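Local coordinates for pyruvate kinase (PDB 6QXL), which probably catalyses the last step of glycolysis, transferring the phosphate of phosphoenolpyruvate to ADP to yield pyruvate and ATP, at residues L115-D123 with V135-L144; G159-L167 with D250-A258. All coordinates share one frame; numbering follows the deposited sequence.

Contact 1 of 2, residues L115-D123 with V135-L144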
# COMPACT_ATOMS: atom_id res chain seq x y z
N LEU A 115 19.98 37.49 29.97
CA LEU A 115 18.97 37.99 29.03
C LEU A 115 19.54 39.10 28.11
O LEU A 115 19.39 39.07 26.89
CB LEU A 115 17.77 38.55 29.74
CG LEU A 115 16.64 39.01 28.80
CD1 LEU A 115 16.01 37.88 27.97
CD2 LEU A 115 15.48 39.64 29.57
N VAL A 116 20.20 40.04 28.72
CA VAL A 116 20.75 41.18 28.00
C VAL A 116 21.97 40.80 27.17
O VAL A 116 22.20 41.41 26.11
CB VAL A 116 21.11 42.32 29.00
CG1 VAL A 116 21.89 43.46 28.36
CG2 VAL A 116 19.91 42.87 29.71
N LYS A 117 22.70 39.79 27.62
CA LYS A 117 23.87 39.32 26.90
C LYS A 117 23.51 38.56 25.64
O LYS A 117 24.14 38.73 24.60
CB LYS A 117 24.74 38.44 27.83
CG LYS A 117 25.42 39.32 28.91
CD LYS A 117 26.50 38.67 29.75
CE LYS A 117 26.57 39.35 31.13
NZ LYS A 117 27.77 39.01 31.93
N ASP A 118 22.47 37.76 25.71
CA ASP A 118 22.05 36.89 24.61
C ASP A 118 21.22 37.62 23.56
O ASP A 118 21.27 37.27 22.39
CB ASP A 118 21.20 35.75 25.12
CG ASP A 118 21.99 34.83 26.11
OD1 ASP A 118 23.29 34.97 26.17
OD2 ASP A 118 21.27 34.04 26.80
N CYS A 119 20.59 38.78 23.90
CA CYS A 119 19.86 39.54 22.96
C CYS A 119 20.67 40.59 22.18
O CYS A 119 21.67 41.06 22.69
CB CYS A 119 18.66 40.14 23.54
SG CYS A 119 17.49 38.92 24.08
N GLY A 120 20.17 40.87 20.96
CA GLY A 120 20.75 41.82 20.09
C GLY A 120 19.67 42.65 19.35
O GLY A 120 18.47 42.31 19.32
N VAL A 121 20.13 43.74 18.74
CA VAL A 121 19.27 44.62 18.01
C VAL A 121 18.51 43.83 16.94
O VAL A 121 19.10 43.02 16.24
CB VAL A 121 20.07 45.77 17.33
CG1 VAL A 121 19.14 46.75 16.60
CG2 VAL A 121 20.93 46.51 18.35
N GLY A 122 17.21 44.03 16.87
CA GLY A 122 16.36 43.28 15.93
C GLY A 122 15.59 42.13 16.54
O GLY A 122 14.56 41.78 16.04
N ASP A 123 16.09 41.56 17.64
CA ASP A 123 15.40 40.45 18.31
C ASP A 123 13.98 40.85 18.71
O ASP A 123 13.76 42.00 19.12
CB ASP A 123 16.17 39.98 19.54
CG ASP A 123 17.49 39.27 19.18
OD1 ASP A 123 17.85 39.15 17.99
OD2 ASP A 123 18.25 38.86 20.09
N VAL A 135 10.36 44.73 20.01
CA VAL A 135 11.59 44.55 19.25
C VAL A 135 12.71 45.35 19.93
O VAL A 135 12.49 46.47 20.38
CB VAL A 135 11.41 44.95 17.77
CG1 VAL A 135 10.98 46.41 17.64
CG2 VAL A 135 12.70 44.67 16.98
N VAL A 136 13.90 44.76 19.98
CA VAL A 136 15.05 45.39 20.62
C VAL A 136 15.64 46.43 19.67
O VAL A 136 16.05 46.10 18.55
CB VAL A 136 16.12 44.34 20.99
CG1 VAL A 136 17.37 45.00 21.58
CG2 VAL A 136 15.56 43.32 21.96
N GLU A 137 15.66 47.69 20.10
CA GLU A 137 16.22 48.79 19.29
C GLU A 137 17.67 49.10 19.64
O GLU A 137 18.43 49.51 18.77
CB GLU A 137 15.38 50.06 19.49
CG GLU A 137 14.05 50.11 18.70
CD GLU A 137 13.35 51.45 18.79
OE1 GLU A 137 13.57 52.17 19.80
OE2 GLU A 137 12.53 51.77 17.90
N GLU A 138 18.03 48.99 20.92
CA GLU A 138 19.37 49.29 21.40
C GLU A 138 19.73 48.33 22.53
O GLU A 138 18.87 47.92 23.32
CB GLU A 138 19.48 50.72 21.92
CG GLU A 138 19.28 51.80 20.86
CD GLU A 138 19.40 53.22 21.41
OE1 GLU A 138 19.68 53.43 22.59
OE2 GLU A 138 19.18 54.14 20.61
N VAL A 139 21.01 47.98 22.60
CA VAL A 139 21.54 47.14 23.65
C VAL A 139 22.64 47.92 24.37
O VAL A 139 23.49 48.52 23.72
CB VAL A 139 22.12 45.82 23.07
CG1 VAL A 139 22.64 44.93 24.17
CG2 VAL A 139 21.07 45.08 22.35
N ALA A 140 22.61 47.87 25.69
CA ALA A 140 23.68 48.38 26.54
C ALA A 140 24.11 47.25 27.46
O ALA A 140 23.55 46.18 27.44
CB ALA A 140 23.19 49.59 27.36
N ALA A 141 25.12 47.48 28.28
CA ALA A 141 25.64 46.41 29.14
C ALA A 141 24.61 45.89 30.14
O ALA A 141 24.64 44.75 30.53
CB ALA A 141 26.88 46.89 29.89
N ASP A 142 23.67 46.74 30.56
CA ASP A 142 22.74 46.43 31.61
C ASP A 142 21.25 46.48 31.21
O ASP A 142 20.40 46.35 32.09
CB ASP A 142 23.00 47.36 32.78
CG ASP A 142 22.63 48.83 32.47
OD1 ASP A 142 22.71 49.25 31.30
OD2 ASP A 142 22.21 49.56 33.41
N GLU A 143 20.92 46.71 29.94
CA GLU A 143 19.54 46.86 29.58
C GLU A 143 19.27 46.67 28.11
O GLU A 143 20.18 46.84 27.27
CB GLU A 143 18.97 48.24 30.01
CG GLU A 143 19.51 49.45 29.38
CD GLU A 143 18.94 50.74 29.96
OE1 GLU A 143 18.84 51.79 29.23
OE2 GLU A 143 18.52 50.79 31.11
N LEU A 144 18.01 46.35 27.80
CA LEU A 144 17.54 46.29 26.43
C LEU A 144 16.50 47.40 26.26
O LEU A 144 15.58 47.54 27.08
CB LEU A 144 16.89 44.96 26.14
CG LEU A 144 17.77 43.70 26.19
CD1 LEU A 144 16.92 42.47 25.86
CD2 LEU A 144 18.93 43.70 25.18
O HOH W 1 24.87 43.19 26.62
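In the small β-domain that pyruvate kinases carry as a lid on their TIM barrel, helix 113-118 and the turn after it lie over a β-hairpin, with V116 and C119 meeting L144, and V121 meeting V139. V116 faces the tip of the hairpin. Its CG1, anti to the backbone N (chi1 171°), lies 3.3 Å from A140 O, while CG2 turns toward the E143 backbone and L144 CG. L144 makes contact through its methyls: CD1 sits 3.7 Å from C119 CB. A water sits between V116 O and A140 O and can donate to either, the A140 bond being weak. Beyond C119 the chain folds into a type II turn, G120 to D123, whose third position is held by glycine at positive phi. D123 OD2, also salt-bridged to R162, receives G120 N at 2.9 Å from above the carboxylate plane, tying the ends of the turn together. Two backbone bonds then dock the turn on V136: G122 N reaches V136 O at 2.9 Å, almost straight (176° at the hydrogen), and V136 N reaches D123 O at 2.9 Å. V136 CB comes within 3.5 Å of G120 O. In strand 132-139, E137 and E138 both face R145, a classic beta bulge within the antiparallel part of the lid's mixed sheet.

Contact 2 of 2, residues G159-L167 with D250-A258. With MG (magnesium ion), chain N.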
# COMPACT_ATOMS: atom_id res chain seq x y z
N GLY A 159 6.12 36.30 32.14
CA GLY A 159 7.18 35.60 31.42
C GLY A 159 7.61 36.37 30.19
O GLY A 159 6.87 37.18 29.62
N ILE A 160 8.86 36.16 29.83
CA ILE A 160 9.43 36.73 28.62
C ILE A 160 10.26 35.66 27.92
O ILE A 160 10.92 34.85 28.55
CB ILE A 160 10.28 38.00 28.95
CG1 ILE A 160 10.84 38.63 27.69
CG2 ILE A 160 11.40 37.68 29.89
CD1 ILE A 160 11.42 40.01 27.91
N ASN A 161 10.19 35.64 26.60
CA ASN A 161 11.06 34.80 25.79
C ASN A 161 11.39 35.50 24.50
O ASN A 161 10.78 36.46 24.14
CB ASN A 161 10.45 33.42 25.52
CG ASN A 161 11.52 32.33 25.19
OD1 ASN A 161 12.69 32.60 24.92
ND2 ASN A 161 11.10 31.08 25.27
N ARG A 162 12.38 35.00 23.79
CA ARG A 162 12.78 35.47 22.51
C ARG A 162 12.20 34.60 21.39
O ARG A 162 12.33 33.39 21.41
CB ARG A 162 14.27 35.51 22.43
CG ARG A 162 14.80 36.23 21.18
CD ARG A 162 16.19 36.51 21.06
NE ARG A 162 16.98 35.30 21.01
CZ ARG A 162 18.27 35.26 20.90
NH1 ARG A 162 19.01 36.39 20.65
NH2 ARG A 162 18.89 34.07 21.04
N ARG A 163 11.66 35.29 20.36
CA ARG A 163 11.19 34.62 19.18
C ARG A 163 12.45 33.94 18.55
O ARG A 163 13.43 34.57 18.27
CB ARG A 163 10.60 35.60 18.20
CG ARG A 163 10.05 35.01 16.91
CD ARG A 163 9.13 36.04 16.30
NE ARG A 163 7.75 35.77 16.72
CZ ARG A 163 6.76 36.68 16.83
NH1 ARG A 163 6.93 37.92 16.41
NH2 ARG A 163 5.58 36.30 17.24
N GLY A 164 12.37 32.65 18.34
CA GLY A 164 13.42 31.86 17.84
C GLY A 164 14.15 31.06 18.90
O GLY A 164 14.99 30.25 18.53
N GLY A 165 13.95 31.39 20.19
CA GLY A 165 14.65 30.76 21.26
C GLY A 165 16.11 31.16 21.35
O GLY A 165 16.45 32.31 21.11
N GLY A 166 16.94 30.20 21.75
CA GLY A 166 18.38 30.37 21.82
C GLY A 166 18.94 31.11 23.03
O GLY A 166 20.06 31.56 22.99
N LEU A 167 18.13 31.27 24.06
CA LEU A 167 18.59 31.94 25.27
C LEU A 167 19.33 30.96 26.15
O LEU A 167 18.89 29.85 26.31
CB LEU A 167 17.43 32.56 26.03
CG LEU A 167 16.61 33.59 25.27
CD1 LEU A 167 15.62 34.21 26.23
CD2 LEU A 167 17.55 34.69 24.73
N ASP A 250 4.92 27.70 24.84
CA ASP A 250 6.31 28.08 24.71
C ASP A 250 6.92 27.61 23.39
O ASP A 250 7.72 28.34 22.78
CB ASP A 250 7.15 27.59 25.88
CG ASP A 250 6.94 28.42 27.14
OD1 ASP A 250 7.12 29.65 27.03
OD2 ASP A 250 6.65 27.84 28.22
N LEU A 251 6.51 26.44 22.90
CA LEU A 251 7.06 25.93 21.65
C LEU A 251 6.71 26.84 20.49
O LEU A 251 7.56 27.12 19.63
CB LEU A 251 6.58 24.51 21.38
CG LEU A 251 7.17 23.81 20.15
CD1 LEU A 251 8.67 23.59 20.23
CD2 LEU A 251 6.47 22.48 19.98
N GLY A 252 5.47 27.33 20.47
CA GLY A 252 5.03 28.23 19.40
C GLY A 252 5.82 29.53 19.38
O GLY A 252 6.13 30.05 18.33
N VAL A 253 6.14 30.06 20.55
CA VAL A 253 6.98 31.23 20.63
C VAL A 253 8.36 30.94 20.03
O VAL A 253 8.90 31.73 19.26
CB VAL A 253 7.10 31.72 22.08
CG1 VAL A 253 8.18 32.79 22.20
CG2 VAL A 253 5.79 32.28 22.58
N GLU A 254 8.93 29.78 20.38
CA GLU A 254 10.29 29.47 19.97
C GLU A 254 10.43 29.14 18.44
O GLU A 254 11.43 29.45 17.88
CB GLU A 254 10.87 28.36 20.88
CG GLU A 254 11.52 29.22 22.09
CD GLU A 254 12.56 28.55 22.80
OE1 GLU A 254 12.71 28.66 24.01
OE2 GLU A 254 13.38 27.81 22.21
N ILE A 255 9.46 28.44 17.89
CA ILE A 255 9.56 28.05 16.47
C ILE A 255 8.54 28.71 15.56
O ILE A 255 8.61 28.51 14.36
CB ILE A 255 9.47 26.51 16.29
CG1 ILE A 255 8.07 25.99 16.64
CG2 ILE A 255 10.50 25.83 17.15
CD1 ILE A 255 7.87 24.51 16.37
N GLY A 256 7.60 29.44 16.12
CA GLY A 256 6.52 30.09 15.35
C GLY A 256 5.26 29.25 15.24
O GLY A 256 5.32 28.06 15.00
N ASP A 257 4.11 29.86 15.45
CA ASP A 257 2.86 29.11 15.44
C ASP A 257 2.58 28.38 14.11
O ASP A 257 1.99 27.33 14.09
CB ASP A 257 1.69 29.89 16.02
CG ASP A 257 1.39 31.19 15.27
OD1 ASP A 257 1.86 31.34 14.11
OD2 ASP A 257 0.69 32.08 15.85
N ALA A 258 3.04 28.93 13.00
CA ALA A 258 2.85 28.31 11.69
C ALA A 258 3.57 26.96 11.52
O ALA A 258 3.28 26.23 10.58
CB ALA A 258 3.25 29.25 10.59
MG MG N . 5.43 26.06 28.86
O HOH W 2 15.19 30.84 24.43
O HOH W 3 7.31 32.92 17.02
O HOH W 4 4.22 28.20 29.63
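The amide of N161 and the carboxylate of E254 meet with their planes almost perpendicular, 89° apart: E254 OE1 lies at the edge of the amide, close to its plane, and accepts N161 ND2 at 3.2 Å through its anti lone pair. A second flat group, the R162 guanidinium, has L167 CD2 over one face, 3.6 Å above the plane and toward the rim, and G165 O at its edge; NE and NH2 both grip this one carbonyl, while NH1 forms a salt bridge to D123. The R162 to G165 type II turn is thus closed by the G165 N to R162 O bond and by the arginine's grip on G165 O. Beyond CG the chain of E254 is extended and passes alongside the turn, bringing OE2 to 3.3 Å from G165 CA, where glycine offers no side chain in the way. N161 OD1 accepts hydrogen bonds from R162 N at 2.7 Å and from a water that also donates weakly to E254 OE1. Nearer the backbone, V253 CG1 packs on N161 CB, and another water joins R163 NE to V253 O; R163 NH1 is salt-bridged to E124. One turn earlier in the helix, D250 OD2 holds magnesium at 2.3 Å, with E223 as a further ligand. With R224 pairing with OE1 and A225 N binding OE2, the buried E254 carboxylate is probably stabilised as the anion, and N161 ties the strand to the magnesium-binding helix through it.

Overall arrangement
The two contacts follow one another along the chain and reach the same mixed sheet, their centres about 16 Å apart. They are joined through R162: its NH1 makes a 2.6 Å salt bridge to D123 OD2, so the turn of contact 1 and the turn of contact 2 share one charged pair, and D118 O lies 3.0 Å from R162 NH1. Contact 1 lies in the outlying lid, whereas contact 2 connects its sheet to the barrel helix that binds magnesium. The side chain of V253 lies about 8 Å from the malonate, which accepts a hydrogen bond from D250 N. Glucose-6-phosphate binds far away, in the C-terminal domain.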